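Local atomic coordinates of putative peptidase M23 (PDB entry 2HSI), a protein that binds a zinc ion and is probably a metalloendopeptidase of the M23 family, although its function has not been established. Residues Lys33-Gly37 with Ser101-Lys105; Gly38-Leu44 with Trp70-Ile76; Pro51-Tyr55 with Gln85-Ala91; Tyr55-Leu61 with Ser265-Ala269; Val60-Arg64 with Leu148-Leu152. All coordinates share one frame; numbering follows the deposited sequence.

Just after the first helix, contact 1 joins Lys-33–Gly-37 to Ser-101–Lys-105 and closes a loop that spans the whole six-stranded sheet. Contacts 2 and 3 both lie within that loop and cross each other: contact 2 pairs strand 39-43 with strand 70-75, while contact 3 pairs strand 52-55 with strand 83-90. Contacts 4 and 5 start from overlapping parts of strand 58-64 and cross the other three. Contact 4 reaches far along the chain to the hairpin after strand 260-266, in the zinc-binding M23 region, and contact 5 reaches the connecting segment Leu-148–Leu-152. Contacts 4 and 5 join the N-terminal sheet to the rest of the molecule.

Contact 1 (Lys33-Gly37 with Ser101-Lys105); sequences KPVPG and SVGSK
Val-35 lies across the inner part of Lys-105, with its CB 3.7 Å from Lys-105 CB and its CG2 3.9 Å from Lys-105 CD. The valine torsion (chi1 -64°) places CG2 between the backbone N and the carbonyl carbon, from where it reaches CD. The other branch, CG1, instead faces Ser-104 O. Beyond CG the lysine chain is extended, and its end leads away from Val-35; its side chain also touches Phe-280.

Polar contact between the segments rests on the backbone. Pro-34 is the centre of an inverse gamma turn, closed by a weak bond from Val-35 N to Lys-33 O. Gly-103 N donates to Pro-34 O, the carbonyl of the turn's central residue, at 2.8 Å with an N-H...O angle of 156°. Gly-103 O, buried here, has no conventional donor in the model. Instead Val-35 CA, at 3.4 Å, and Pro-36 CD, at 3.2 Å, approach Gly-103 O, the first with its hydrogen pointing well at the oxygen. Pro-36 CD also meets Val-102 CG1 at 4.0 Å, and the prolines leave few backbone N-H groups for regular strand pairing. Segment 33-37 thus brings the start of strand 39-43 next to the end of strand 96-102, the two outermost strands of a sheet consistent with an E-set, immunoglobulin-like domain.

Contact 2 (Gly38-Leu44 with Trp70-Ile76); sequences GVAVVDL and WIAVVGI
Leu-44 N donates to Trp-70 O at 3.1 Å, the first of six backbone hydrogen bonds between these two segments. Next, Val-42 and Ala-72 exchange N-H and C=O in both directions, each bond 2.9 Å between Val-42 N and Ala-72 O or Ala-72 N and Val-42 O. Ala-40 and Val-74 repeat the exchange, and Ile-76 N to Gly-38 O, 3.0 Å, ends the series.

Trp-70 O has a second partner, a water 2.6 Å away that also lies 2.8 Å from Asp-43 OD1. That carboxylate is further held by Gly-45 N at OD1 and by a salt bridge from Arg-69 to OD2, while the indole NE1 of Trp-70 donates a hydrogen bond to Gly-48 O.

The pairing is that of antiparallel strands in the N-terminal sheet, strand 39-43 being an outermost one and strand 70-75 lying inward of it. On the inner side the N-H groups of Ile-71 and Val-73 pair with strand 58-64, and Gly-75 N donates to Asn-267 OD1; on the outer side Val-41 N finds Asn-32 OD1.

Val-39, Val-41, Ile-71 and Val-73 share one face, where Val-39 CG1 meets Val-73 CG1 at 3.8 Å and Val-41 CG1 meets Ile-71 CD1. The other face carries Ala-40, Val-42, Ala-72 and Val-74. There Leu-44 CD2 rests 3.8 Å from Ala-72 CB, and Leu-87 of strand 83-90 packs against Val-42, Leu-44 and Ala-72, while Phe-100 touches Ala-40 and Val-42.

Contact 3 (Pro51-Tyr55 with Gln85-Ala91); sequences PRAFY and QKLEVRA
Phe-54 and Arg-90 both set CG beside the backbone N and anti to the carbonyl carbon (chi1 -68° and -53°); from one face of an antiparallel strand pair, these torsions turn the ring and the extended arginine chain toward each other. The pair belongs to the N-terminal sheet, with strand 52-55 running against strand 83-90. Arg-90 CZ sits 4.2 Å from the centroid of the Phe-54 ring, an off-centre cation-pi contact. The two flat groups are inclined by 35°, and NH1 comes to 3.6 Å from Phe-54 CE2 near the rim of the ring.

Beneath these groups, Arg-52 pairs with Arg-90 and Phe-54 with Glu-88, each couple joined by two backbone hydrogen bonds. The bond from Arg-90 N to Arg-52 O, 2.7 Å, is almost straight, whereas the one from Phe-54 N to Glu-88 O is noticeably bent. Between them Ala-53 and Val-89 form a non-hydrogen-bonded pair, and Ala-53 CA approaches Glu-88 O at 3.2 Å.

The opposite face is apolar. Pro-51 CB lies 3.9 Å from Val-89 CG1, and Ala-53 CB faces Leu-87 CG. Leu-87 CD1 closes on Tyr-55 CB at 3.8 Å; the same leucine also touches Val-74 of strand 70-75, so it lies in the interior between strands of the same sheet.

At the far end the Tyr-55 ring receives Lys-86 O and Gln-85 OE1 at its edge. The tyrosine OH donates to Gln-85 OE1 at 2.7 Å from well above the carbonyl plane of the amide, not along a lone pair, while Gln-85 NE2 turns to Gly-83 O.

Contact 4 (Tyr55-Leu61 with Ser265-Ala269); sequences YQGKPVL and SLNDA
Lys-58 bends over the hairpin Leu-266–Ala-269, meeting it with almost every atom of its side chain. CB lies 3.6 Å from Asn-267 O and CG 3.8 Å from the same oxygen. The chain then kinks at chi2, which takes CD to Asp-268 CB, and CE passes Asp-268 OD2 at 3.5 Å. At the tip NZ forms a salt bridge with Asp-268 OD2, 2.9 Å, meeting the carboxylate on its anti side and somewhat out of its plane. The aspartate is shared, since Arg-142 also binds OD2 and Arg-270 binds OD1; this cluster would be expected to keep it ionised.

Asn-267 is the other main contributor. With chi1 at 50° its amide points toward the sheet beside Val-60, and its CB presses on Pro-59 O at 3.2 Å. OD1 takes Gly-75 N as well as a water 2.7 Å from OD1 that accepts the N-H of Leu-61. ND2 reaches the edge of the Tyr-55 ring, the amide plane standing nearly perpendicular to it, and donates to a second water held by Tyr-55 O and Gln-56 OE1. Leu-61 CD2 meets Leu-266 CD2 at 3.9 Å.

Two tight turns thus meet: the type I' turn Tyr-55–Lys-58 between strands 52-55 and 58-64, and the two-residue link between strands 260-266 and 269-271, with Tyr-141 of helix 127-141 packing on Asp-268.

Contact 5 (Val60-Arg64 with Leu148-Leu152); sequences VLVVR and LPSNL
Leu-61 and Val-63, which point from strand 58-64 toward Leu-148–Leu-152, make a contact of apolar side chains, without hydrogen bonds, with three residues there. Leu-61 divides its two methyls between them: CD1 slides past the Pro-149 ring, 3.6 Å from its CD, and CD2 runs past Leu-152 CD2 at 3.9 Å. Val-63 splits likewise. Its CG1 lies against Leu-148 CD2 at 3.8 Å, while CG2 meets Leu-152 CD1 tip to tip at 4.2 Å. The valine torsion (chi1 -61°) turns CG1 to Leu-148 and CG2 to Leu-152. Leu-148 CD2 also comes over the backbone, 3.5 Å from Val-62 O.

Here an irregular connecting segment, between helix 127-141 and strand 183-185, packs on one face of the N-terminal sheet; Val-62, directed to the other face, touches Ala-53 and Trp-70 instead.

Further out, strand 58-64 is bonded to strand 70-75 through Leu-61 and Val-63, and Val-62 N is taken by Gln-220 OE1. Ile-27 and Leu-31 of helix 26-31 touch Leu-152. On the segment's remote side Asn-151 ND2 is hydrogen-bonded to Pro-196 O and to Met-153 O, and Ser-150 OG to Ala-198 N.

Contact 1 (Lys33-Gly37 with Ser101-Lys105)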
# COMPACT_ATOMS: atom_id res chain seq x y z
N LYS A 33 -14.24 -0.47 2.11
CA LYS A 33 -14.70 -1.07 0.86
C LYS A 33 -14.31 -2.54 0.88
O LYS A 33 -13.34 -2.95 0.20
CB LYS A 33 -14.06 -0.37 -0.35
CG LYS A 33 -14.15 1.16 -0.38
CD LYS A 33 -15.59 1.68 -0.41
CE LYS A 33 -15.60 3.19 -0.58
NZ LYS A 33 -16.78 3.84 0.05
N PRO A 34 -15.02 -3.36 1.70
CA PRO A 34 -14.55 -4.73 1.86
C PRO A 34 -14.96 -5.67 0.72
O PRO A 34 -16.00 -6.32 0.79
CB PRO A 34 -15.14 -5.16 3.22
CG PRO A 34 -16.33 -4.27 3.43
CD PRO A 34 -16.24 -3.10 2.49
N VAL A 35 -14.12 -5.71 -0.31
CA VAL A 35 -14.27 -6.59 -1.47
C VAL A 35 -12.86 -7.19 -1.74
O VAL A 35 -11.90 -6.72 -1.15
CB VAL A 35 -14.80 -5.80 -2.72
CG1 VAL A 35 -16.21 -5.25 -2.48
CG2 VAL A 35 -13.85 -4.69 -3.13
N PRO A 36 -12.74 -8.24 -2.59
CA PRO A 36 -11.36 -8.68 -2.90
C PRO A 36 -10.58 -7.57 -3.62
O PRO A 36 -11.12 -6.89 -4.47
CB PRO A 36 -11.58 -9.88 -3.83
CG PRO A 36 -13.02 -10.31 -3.56
CD PRO A 36 -13.74 -9.05 -3.30
N GLY A 37 -9.32 -7.36 -3.23
CA GLY A 37 -8.56 -6.21 -3.72
C GLY A 37 -8.88 -4.91 -3.00
O GLY A 37 -8.34 -3.84 -3.33
N SER A 101 -16.59 -9.21 7.15
CA SER A 101 -17.07 -9.87 5.94
C SER A 101 -16.45 -9.24 4.71
O SER A 101 -16.27 -8.03 4.64
CB SER A 101 -18.60 -9.80 5.87
OG SER A 101 -19.18 -10.45 6.98
N VAL A 102 -16.10 -10.09 3.75
CA VAL A 102 -15.67 -9.63 2.44
C VAL A 102 -16.83 -9.90 1.46
O VAL A 102 -17.28 -11.05 1.31
CB VAL A 102 -14.34 -10.30 2.01
CG1 VAL A 102 -14.02 -10.02 0.55
CG2 VAL A 102 -13.19 -9.81 2.90
N GLY A 103 -17.33 -8.84 0.84
CA GLY A 103 -18.39 -8.94 -0.17
C GLY A 103 -17.77 -9.11 -1.54
O GLY A 103 -16.55 -9.10 -1.67
N SER A 104 -18.60 -9.26 -2.57
CA SER A 104 -18.08 -9.51 -3.91
C SER A 104 -17.93 -8.23 -4.73
O SER A 104 -18.62 -7.25 -4.48
CB SER A 104 -18.95 -10.53 -4.65
OG SER A 104 -20.26 -10.04 -4.84
N LYS A 105 -17.01 -8.26 -5.69
CA LYS A 105 -16.88 -7.21 -6.70
C LYS A 105 -16.56 -7.80 -8.07
O LYS A 105 -17.00 -7.29 -9.10
CB LYS A 105 -15.81 -6.19 -6.30
CG LYS A 105 -15.98 -4.83 -6.97
CD LYS A 105 -14.72 -3.99 -6.90
CE LYS A 105 -14.86 -2.77 -7.80
NZ LYS A 105 -13.61 -1.97 -7.91

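Contact 2 (Gly38-Leu44 with Trp70-Ile76)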
# COMPACT_ATOMS: atom_id res chain seq x y z
N GLY A 38 -9.77 -4.99 -2.01
CA GLY A 38 -10.27 -3.81 -1.30
C GLY A 38 -9.77 -3.69 0.13
O GLY A 38 -8.72 -4.24 0.48
N VAL A 39 -10.51 -2.94 0.95
CA VAL A 39 -10.10 -2.59 2.32
C VAL A 39 -11.27 -2.78 3.31
O VAL A 39 -12.39 -2.36 3.05
CB VAL A 39 -9.58 -1.12 2.40
CG1 VAL A 39 -9.21 -0.72 3.84
CG2 VAL A 39 -8.38 -0.89 1.47
N ALA A 40 -11.00 -3.40 4.46
CA ALA A 40 -12.02 -3.50 5.51
C ALA A 40 -11.56 -2.73 6.73
O ALA A 40 -10.44 -2.92 7.20
CB ALA A 40 -12.28 -4.95 5.86
N VAL A 41 -12.43 -1.86 7.24
CA VAL A 41 -12.19 -1.15 8.49
C VAL A 41 -12.91 -1.91 9.60
O VAL A 41 -14.12 -2.07 9.57
CB VAL A 41 -12.67 0.32 8.43
CG1 VAL A 41 -12.42 1.04 9.78
CG2 VAL A 41 -11.98 1.07 7.27
N VAL A 42 -12.14 -2.41 10.57
CA VAL A 42 -12.69 -3.32 11.58
C VAL A 42 -12.55 -2.74 12.99
O VAL A 42 -11.44 -2.43 13.42
CB VAL A 42 -12.01 -4.73 11.53
CG1 VAL A 42 -12.70 -5.70 12.46
CG2 VAL A 42 -12.03 -5.31 10.10
N ASP A 43 -13.67 -2.59 13.68
CA ASP A 43 -13.71 -2.22 15.10
C ASP A 43 -13.00 -3.31 15.89
O ASP A 43 -13.35 -4.48 15.81
CB ASP A 43 -15.18 -2.09 15.54
CG ASP A 43 -15.36 -1.55 16.99
OD1 ASP A 43 -14.41 -1.56 17.79
OD2 ASP A 43 -16.48 -1.13 17.32
N LEU A 44 -11.97 -2.93 16.64
CA LEU A 44 -11.21 -3.91 17.41
C LEU A 44 -11.76 -4.21 18.80
O LEU A 44 -11.29 -5.14 19.46
CB LEU A 44 -9.73 -3.48 17.51
CG LEU A 44 -8.99 -3.41 16.17
CD1 LEU A 44 -7.51 -3.17 16.40
CD2 LEU A 44 -9.19 -4.72 15.42
N TRP A 70 -9.98 2.06 18.76
CA TRP A 70 -8.99 1.39 17.93
C TRP A 70 -9.65 0.60 16.80
O TRP A 70 -10.57 -0.21 17.02
CB TRP A 70 -8.10 0.48 18.75
CG TRP A 70 -7.17 1.19 19.69
CD1 TRP A 70 -7.27 1.24 21.06
CD2 TRP A 70 -5.99 1.94 19.35
NE1 TRP A 70 -6.22 1.98 21.58
CE2 TRP A 70 -5.42 2.41 20.55
CE3 TRP A 70 -5.35 2.25 18.13
CZ2 TRP A 70 -4.25 3.19 20.58
CZ3 TRP A 70 -4.18 3.02 18.16
CH2 TRP A 70 -3.65 3.49 19.38
N ILE A 71 -9.18 0.86 15.59
CA ILE A 71 -9.68 0.16 14.41
C ILE A 71 -8.50 -0.44 13.65
O ILE A 71 -7.38 0.09 13.70
CB ILE A 71 -10.52 1.10 13.47
CG1 ILE A 71 -9.77 2.41 13.19
CG2 ILE A 71 -11.91 1.39 14.06
CD1 ILE A 71 -10.32 3.23 12.04
N ALA A 72 -8.73 -1.57 12.98
CA ALA A 72 -7.76 -2.09 12.01
C ALA A 72 -8.18 -1.66 10.60
O ALA A 72 -9.38 -1.63 10.27
CB ALA A 72 -7.65 -3.61 12.10
N VAL A 73 -7.20 -1.33 9.77
CA VAL A 73 -7.44 -0.96 8.37
C VAL A 73 -6.75 -2.06 7.58
O VAL A 73 -5.52 -2.10 7.50
CB VAL A 73 -6.89 0.46 8.03
CG1 VAL A 73 -7.06 0.79 6.56
CG2 VAL A 73 -7.58 1.52 8.88
N VAL A 74 -7.57 -2.97 7.04
CA VAL A 74 -7.10 -4.30 6.62
C VAL A 74 -7.13 -4.40 5.10
O VAL A 74 -8.17 -4.17 4.48
CB VAL A 74 -8.01 -5.44 7.21
CG1 VAL A 74 -7.43 -6.83 6.90
CG2 VAL A 74 -8.21 -5.28 8.72
N GLY A 75 -5.99 -4.75 4.51
CA GLY A 75 -5.92 -4.99 3.07
C GLY A 75 -6.41 -6.40 2.74
O GLY A 75 -6.00 -7.36 3.37
N ILE A 76 -7.31 -6.50 1.75
CA ILE A 76 -7.87 -7.79 1.34
C ILE A 76 -7.28 -8.21 -0.01
O ILE A 76 -7.51 -7.55 -1.02
CB ILE A 76 -9.42 -7.73 1.21
CG1 ILE A 76 -10.06 -7.04 2.43
CG2 ILE A 76 -10.00 -9.13 0.98
CD1 ILE A 76 -9.79 -7.72 3.77
O HOH W 1 -12.22 -0.38 19.08

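Contact 3 (Pro51-Tyr55 with Gln85-Ala91)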
# COMPACT_ATOMS: atom_id res chain seq x y z
N PRO A 51 -3.71 -2.03 20.65
CA PRO A 51 -3.67 -3.46 20.41
C PRO A 51 -2.85 -3.75 19.15
O PRO A 51 -2.60 -2.85 18.34
CB PRO A 51 -5.13 -3.81 20.17
CG PRO A 51 -5.73 -2.60 19.58
CD PRO A 51 -4.96 -1.43 20.15
N ARG A 52 -2.46 -5.01 18.99
CA ARG A 52 -1.89 -5.46 17.72
C ARG A 52 -2.93 -6.34 17.02
O ARG A 52 -3.74 -7.00 17.68
CB ARG A 52 -0.61 -6.25 17.95
CG ARG A 52 0.60 -5.41 18.31
CD ARG A 52 1.87 -6.27 18.24
NE ARG A 52 3.09 -5.47 18.21
CZ ARG A 52 3.94 -5.35 19.23
NH1 ARG A 52 3.74 -5.99 20.37
NH2 ARG A 52 5.02 -4.59 19.10
N ALA A 53 -2.93 -6.34 15.70
CA ALA A 53 -3.90 -7.13 14.94
C ALA A 53 -3.20 -7.86 13.80
O ALA A 53 -2.18 -7.40 13.31
CB ALA A 53 -5.00 -6.24 14.39
N PHE A 54 -3.75 -9.01 13.41
CA PHE A 54 -3.15 -9.89 12.41
C PHE A 54 -4.26 -10.43 11.51
O PHE A 54 -5.31 -10.85 12.01
CB PHE A 54 -2.41 -11.07 13.06
CG PHE A 54 -1.19 -10.67 13.83
CD1 PHE A 54 0.06 -10.68 13.21
CD2 PHE A 54 -1.27 -10.30 15.18
CE1 PHE A 54 1.20 -10.31 13.92
CE2 PHE A 54 -0.15 -9.92 15.88
CZ PHE A 54 1.09 -9.93 15.25
N TYR A 55 -4.02 -10.40 10.20
CA TYR A 55 -4.92 -11.00 9.22
C TYR A 55 -4.15 -11.96 8.33
O TYR A 55 -3.18 -11.57 7.68
CB TYR A 55 -5.59 -9.92 8.37
CG TYR A 55 -6.50 -10.43 7.27
CD1 TYR A 55 -7.58 -11.29 7.55
CD2 TYR A 55 -6.31 -10.03 5.94
CE1 TYR A 55 -8.42 -11.75 6.55
CE2 TYR A 55 -7.15 -10.48 4.93
CZ TYR A 55 -8.20 -11.34 5.24
OH TYR A 55 -9.03 -11.77 4.23
N GLN A 85 -14.47 -13.43 7.46
CA GLN A 85 -13.01 -13.43 7.69
C GLN A 85 -12.75 -13.20 9.17
O GLN A 85 -13.61 -12.68 9.86
CB GLN A 85 -12.32 -12.31 6.92
CG GLN A 85 -12.78 -12.12 5.50
CD GLN A 85 -12.19 -13.14 4.58
OE1 GLN A 85 -11.02 -13.51 4.72
NE2 GLN A 85 -12.99 -13.60 3.62
N LYS A 86 -11.55 -13.56 9.63
CA LYS A 86 -11.18 -13.44 11.04
C LYS A 86 -9.94 -12.55 11.17
O LYS A 86 -9.02 -12.65 10.37
CB LYS A 86 -10.87 -14.82 11.65
CG LYS A 86 -12.04 -15.79 11.67
CD LYS A 86 -11.62 -17.20 12.07
CE LYS A 86 -12.79 -18.17 11.94
NZ LYS A 86 -12.39 -19.55 12.34
N LEU A 87 -9.95 -11.67 12.16
CA LEU A 87 -8.79 -10.88 12.53
C LEU A 87 -8.39 -11.30 13.93
O LEU A 87 -9.23 -11.36 14.82
CB LEU A 87 -9.18 -9.40 12.49
CG LEU A 87 -8.16 -8.28 12.55
CD1 LEU A 87 -7.23 -8.25 11.33
CD2 LEU A 87 -8.94 -6.99 12.62
N GLU A 88 -7.11 -11.64 14.12
CA GLU A 88 -6.59 -11.94 15.44
C GLU A 88 -6.15 -10.63 16.12
O GLU A 88 -5.35 -9.87 15.57
CB GLU A 88 -5.40 -12.90 15.36
CG GLU A 88 -5.73 -14.27 14.79
CD GLU A 88 -4.52 -15.17 14.71
OE1 GLU A 88 -3.62 -14.88 13.89
OE2 GLU A 88 -4.46 -16.17 15.47
N VAL A 89 -6.70 -10.35 17.30
CA VAL A 89 -6.36 -9.13 18.03
C VAL A 89 -5.58 -9.53 19.27
O VAL A 89 -5.97 -10.46 19.99
CB VAL A 89 -7.62 -8.30 18.42
CG1 VAL A 89 -7.23 -6.93 18.99
CG2 VAL A 89 -8.54 -8.12 17.22
N ARG A 90 -4.47 -8.83 19.50
CA ARG A 90 -3.64 -9.07 20.67
C ARG A 90 -3.58 -7.83 21.55
O ARG A 90 -3.16 -6.75 21.11
CB ARG A 90 -2.23 -9.52 20.27
CG ARG A 90 -2.22 -10.69 19.35
CD ARG A 90 -0.87 -11.36 19.33
NE ARG A 90 -0.93 -12.52 18.45
CZ ARG A 90 0.10 -13.04 17.78
NH1 ARG A 90 1.32 -12.51 17.85
NH2 ARG A 90 -0.12 -14.09 17.01
N ALA A 91 -3.98 -8.00 22.80
CA ALA A 91 -3.96 -6.92 23.78
C ALA A 91 -3.53 -7.48 25.14
O ALA A 91 -3.75 -8.65 25.43
CB ALA A 91 -5.33 -6.26 23.86

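Contact 4 (Tyr55-Leu61 with Ser265-Ala269)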
# COMPACT_ATOMS: atom_id res chain seq x y z
N TYR A 55 -4.02 -10.40 10.20
CA TYR A 55 -4.92 -11.00 9.22
C TYR A 55 -4.15 -11.96 8.33
O TYR A 55 -3.18 -11.57 7.68
CB TYR A 55 -5.59 -9.92 8.37
CG TYR A 55 -6.50 -10.43 7.27
CD1 TYR A 55 -7.58 -11.29 7.55
CD2 TYR A 55 -6.31 -10.03 5.94
CE1 TYR A 55 -8.42 -11.75 6.55
CE2 TYR A 55 -7.15 -10.48 4.93
CZ TYR A 55 -8.20 -11.34 5.24
OH TYR A 55 -9.03 -11.77 4.23
N GLN A 56 -4.59 -13.23 8.33
CA GLN A 56 -3.90 -14.33 7.64
C GLN A 56 -2.43 -14.46 8.08
O GLN A 56 -1.55 -14.78 7.28
CB GLN A 56 -4.04 -14.20 6.10
CG GLN A 56 -5.49 -14.01 5.63
CD GLN A 56 -5.64 -13.65 4.15
OE1 GLN A 56 -4.90 -12.84 3.60
NE2 GLN A 56 -6.65 -14.23 3.51
N GLY A 57 -2.17 -14.18 9.36
CA GLY A 57 -0.81 -14.27 9.93
C GLY A 57 0.08 -13.05 9.72
O GLY A 57 1.21 -13.02 10.20
N LYS A 58 -0.42 -12.04 9.02
CA LYS A 58 0.34 -10.83 8.68
C LYS A 58 -0.11 -9.68 9.58
O LYS A 58 -1.31 -9.47 9.72
CB LYS A 58 0.10 -10.44 7.23
CG LYS A 58 0.32 -11.56 6.18
CD LYS A 58 1.73 -11.53 5.61
CE LYS A 58 2.00 -12.70 4.65
NZ LYS A 58 1.28 -12.59 3.35
N PRO A 59 0.84 -8.91 10.15
CA PRO A 59 0.48 -7.76 10.99
C PRO A 59 -0.25 -6.66 10.21
O PRO A 59 0.09 -6.39 9.05
CB PRO A 59 1.84 -7.28 11.54
CG PRO A 59 2.84 -7.76 10.56
CD PRO A 59 2.31 -9.07 10.05
N VAL A 60 -1.24 -6.05 10.87
CA VAL A 60 -2.18 -5.13 10.24
C VAL A 60 -2.10 -3.73 10.89
O VAL A 60 -1.86 -3.63 12.09
CB VAL A 60 -3.62 -5.71 10.37
CG1 VAL A 60 -4.69 -4.69 10.06
CG2 VAL A 60 -3.77 -6.92 9.48
N LEU A 61 -2.28 -2.70 10.07
CA LEU A 61 -2.35 -1.29 10.50
C LEU A 61 -3.47 -1.04 11.52
O LEU A 61 -4.65 -1.33 11.27
CB LEU A 61 -2.54 -0.37 9.29
CG LEU A 61 -2.87 1.12 9.47
CD1 LEU A 61 -1.77 1.81 10.23
CD2 LEU A 61 -3.09 1.80 8.13
N SER A 265 -0.01 -1.21 -0.73
CA SER A 265 -0.07 -2.45 0.03
C SER A 265 -0.47 -2.17 1.48
O SER A 265 -0.11 -1.13 2.05
CB SER A 265 1.27 -3.17 -0.05
OG SER A 265 1.24 -4.48 0.50
N LEU A 266 -1.22 -3.10 2.04
CA LEU A 266 -1.56 -3.13 3.46
C LEU A 266 -1.48 -4.57 3.88
O LEU A 266 -2.01 -5.45 3.19
CB LEU A 266 -3.00 -2.64 3.70
CG LEU A 266 -3.33 -1.15 3.73
CD1 LEU A 266 -4.83 -0.96 3.54
CD2 LEU A 266 -2.88 -0.51 5.04
N ASN A 267 -0.81 -4.83 5.01
CA ASN A 267 -0.59 -6.19 5.53
C ASN A 267 -0.19 -7.21 4.47
O ASN A 267 -0.75 -8.31 4.42
CB ASN A 267 -1.76 -6.71 6.40
CG ASN A 267 -3.13 -6.56 5.74
OD1 ASN A 267 -3.81 -5.55 5.92
ND2 ASN A 267 -3.52 -7.55 4.93
N ASP A 268 0.76 -6.83 3.61
CA ASP A 268 1.23 -7.66 2.49
C ASP A 268 0.11 -8.09 1.52
O ASP A 268 0.11 -9.21 1.00
CB ASP A 268 2.04 -8.86 2.99
CG ASP A 268 2.86 -9.54 1.89
OD1 ASP A 268 3.26 -8.86 0.92
OD2 ASP A 268 3.10 -10.76 2.01
N ALA A 269 -0.84 -7.18 1.30
CA ALA A 269 -1.88 -7.37 0.31
C ALA A 269 -1.95 -6.13 -0.58
O ALA A 269 -2.19 -5.02 -0.07
CB ALA A 269 -3.22 -7.62 0.99
O HOH W 2 -2.92 -10.75 4.81
O HOH W 3 -3.08 -3.36 7.33

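Contact 5 (Val60-Arg64 with Leu148-Leu152)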
# COMPACT_ATOMS: atom_id res chain seq x y z
N VAL A 60 -1.24 -6.05 10.87
CA VAL A 60 -2.18 -5.13 10.24
C VAL A 60 -2.10 -3.73 10.89
O VAL A 60 -1.86 -3.63 12.09
CB VAL A 60 -3.62 -5.71 10.37
CG1 VAL A 60 -4.69 -4.69 10.06
CG2 VAL A 60 -3.77 -6.92 9.48
N LEU A 61 -2.28 -2.70 10.07
CA LEU A 61 -2.35 -1.29 10.50
C LEU A 61 -3.47 -1.04 11.52
O LEU A 61 -4.65 -1.33 11.27
CB LEU A 61 -2.54 -0.37 9.29
CG LEU A 61 -2.87 1.12 9.47
CD1 LEU A 61 -1.77 1.81 10.23
CD2 LEU A 61 -3.09 1.80 8.13
N VAL A 62 -3.08 -0.49 12.67
CA VAL A 62 -4.00 -0.21 13.76
C VAL A 62 -3.91 1.28 14.12
O VAL A 62 -2.82 1.80 14.40
CB VAL A 62 -3.70 -1.10 15.00
CG1 VAL A 62 -4.55 -0.69 16.20
CG2 VAL A 62 -3.93 -2.59 14.69
N VAL A 63 -5.04 1.97 14.09
CA VAL A 63 -5.09 3.41 14.38
C VAL A 63 -6.32 3.71 15.24
O VAL A 63 -7.28 2.94 15.24
CB VAL A 63 -5.14 4.29 13.08
CG1 VAL A 63 -3.90 4.09 12.21
CG2 VAL A 63 -6.41 4.04 12.25
N ARG A 64 -6.28 4.81 15.98
CA ARG A 64 -7.49 5.32 16.62
C ARG A 64 -8.36 6.01 15.56
O ARG A 64 -7.85 6.76 14.73
CB ARG A 64 -7.16 6.29 17.75
CG ARG A 64 -6.70 5.63 19.04
CD ARG A 64 -6.68 6.65 20.17
NE ARG A 64 -6.05 6.15 21.39
CZ ARG A 64 -6.68 5.43 22.32
NH1 ARG A 64 -7.97 5.11 22.19
NH2 ARG A 64 -6.02 5.02 23.40
N LEU A 148 2.68 5.48 12.92
CA LEU A 148 1.36 5.75 12.37
C LEU A 148 1.50 6.60 11.11
O LEU A 148 2.26 7.58 11.10
CB LEU A 148 0.48 6.48 13.40
CG LEU A 148 0.12 5.76 14.72
CD1 LEU A 148 -0.30 6.75 15.81
CD2 LEU A 148 -0.95 4.70 14.53
N PRO A 149 0.78 6.23 10.03
CA PRO A 149 0.69 7.01 8.81
C PRO A 149 0.27 8.46 9.05
O PRO A 149 -0.60 8.75 9.90
CB PRO A 149 -0.38 6.28 8.01
CG PRO A 149 -0.22 4.86 8.44
CD PRO A 149 0.00 4.98 9.92
N SER A 150 0.90 9.35 8.30
CA SER A 150 0.61 10.79 8.37
C SER A 150 -0.82 11.10 7.93
O SER A 150 -1.48 11.96 8.50
CB SER A 150 1.62 11.58 7.53
OG SER A 150 1.34 11.51 6.13
N ASN A 151 -1.28 10.38 6.91
CA ASN A 151 -2.64 10.50 6.39
C ASN A 151 -3.07 9.19 5.76
O ASN A 151 -2.26 8.52 5.10
CB ASN A 151 -2.75 11.64 5.37
CG ASN A 151 -1.62 11.64 4.34
OD1 ASN A 151 -0.45 11.76 4.69
ND2 ASN A 151 -1.97 11.55 3.07
N LEU A 152 -4.33 8.82 5.96
CA LEU A 152 -4.85 7.59 5.38
C LEU A 152 -5.51 7.86 4.05
O LEU A 152 -5.49 7.01 3.16
CB LEU A 152 -5.81 6.88 6.34
CG LEU A 152 -5.30 6.40 7.70
CD1 LEU A 152 -6.45 5.70 8.43
CD2 LEU A 152 -4.10 5.48 7.59